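Local coordinates for hypothetical protein (Staphylococcus aureus subsp. aureus Mu50, PDB 4PEO) that acts as an essential cysteine protease that removes the N-terminal nine residues of ribosomal protein bL27 and also trims phage 80alpha capsid and scaffold proteins, at residues G43-N46 with A47-L51. Sequence-based numbering, arbitrary orientation.
Sequences GSVN and AIIGL
Four successive i to i+4 hydrogen bonds tie Gly43, Ser44, Val45 and Asn46 to Ala47, Ile48, Ile49 and Gly50, closing the C-terminal turns of the alpha-helix 36-51 in the Prp cysteine protease fold. The shortest runs from Gly50 N to Asn46 O at 2.8 Å, its donor tilted 26° from the carbonyl plane. Ile49 N reaches Val45 O at 3.1 Å, and this longer bond is the straightest of the four, with an N-H...O angle of 172°.

Side chains leave this helix toward three different surroundings. Val45 and Ile49 stand one turn apart, side by side and pointing the same way, and they meet through methyl groups. Val45 turns CG1 anti to its own nitrogen (chi1 173°), which carries that branch toward Ile49; the valine also packs on Phe67 and Ile69 of strand 67-70. Ser44 and Ile48 pack on helix 77-96, where both touch Ile82. The hydroxyl of Ser44 bonds back to Val40 O, satisfying a buried polar group within the helix itself. Ile48 lays CG1 against Ser44 O at 3.4 Å, so the carbonyl that accepts the Ile48 N-H is also flanked by aliphatic carbon.

Asn46 and Ala47 face the second subunit, and this part of the helix contributes to the dimer interface: Asn46 ND2 is hydrogen-bonded to Thr92 OG1 of that subunit, while Ala47 packs on its Thr85. Between residues 43-46 and 47-51 the apolar side chains touch at Val45 CG1 and Ile49 CD1, 3.8 Å apart.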
# COMPACT_ATOMS: atom_id res chain seq x y z
N GLY B 43 0.62 -6.25 2.97
CA GLY B 43 0.98 -5.01 3.66
C GLY B 43 -0.26 -4.20 3.97
O GLY B 43 -0.38 -3.66 5.08
N SER B 44 -1.21 -4.13 3.02
CA SER B 44 -2.46 -3.38 3.22
C SER B 44 -3.32 -3.99 4.31
O SER B 44 -3.85 -3.25 5.14
CB SER B 44 -3.24 -3.23 1.93
OG SER B 44 -2.44 -2.52 1.00
N VAL B 45 -3.41 -5.34 4.36
CA VAL B 45 -4.16 -6.03 5.43
C VAL B 45 -3.53 -5.70 6.79
O VAL B 45 -4.24 -5.31 7.71
CB VAL B 45 -4.23 -7.57 5.16
CG1 VAL B 45 -4.87 -8.31 6.35
CG2 VAL B 45 -5.00 -7.85 3.88
N ASN B 46 -2.18 -5.78 6.89
CA ASN B 46 -1.48 -5.45 8.13
C ASN B 46 -1.72 -3.99 8.53
O ASN B 46 -1.84 -3.70 9.73
CB ASN B 46 -0.00 -5.73 8.01
CG ASN B 46 0.33 -7.21 8.02
OD1 ASN B 46 -0.49 -8.06 8.36
ND2 ASN B 46 1.55 -7.54 7.65
N ALA B 47 -1.83 -3.08 7.54
CA ALA B 47 -2.08 -1.66 7.81
C ALA B 47 -3.51 -1.45 8.33
O ALA B 47 -3.71 -0.66 9.26
CB ALA B 47 -1.85 -0.82 6.54
N ILE B 48 -4.50 -2.14 7.74
CA ILE B 48 -5.88 -1.99 8.23
C ILE B 48 -5.93 -2.40 9.72
O ILE B 48 -6.47 -1.67 10.55
CB ILE B 48 -6.89 -2.81 7.38
CG1 ILE B 48 -7.03 -2.24 5.96
CG2 ILE B 48 -8.27 -2.90 8.11
CD1 ILE B 48 -7.77 -3.22 4.95
N ILE B 49 -5.35 -3.57 10.03
CA ILE B 49 -5.34 -4.12 11.39
C ILE B 49 -4.53 -3.26 12.38
O ILE B 49 -4.99 -3.01 13.50
CB ILE B 49 -4.91 -5.62 11.36
CG1 ILE B 49 -5.96 -6.46 10.59
CG2 ILE B 49 -4.67 -6.19 12.77
CD1 ILE B 49 -5.48 -7.87 10.10
N GLY B 50 -3.37 -2.79 11.95
CA GLY B 50 -2.49 -2.00 12.79
C GLY B 50 -2.82 -0.53 12.95
O GLY B 50 -2.50 0.06 13.99
N LEU B 51 -3.46 0.08 11.93
CA LEU B 51 -3.73 1.53 11.93
C LEU B 51 -5.17 1.95 12.15
O LEU B 51 -5.42 3.15 12.33
CB LEU B 51 -3.21 2.18 10.63
CG LEU B 51 -1.73 1.91 10.27
CD1 LEU B 51 -1.41 2.40 8.87
CD2 LEU B 51 -0.77 2.52 11.30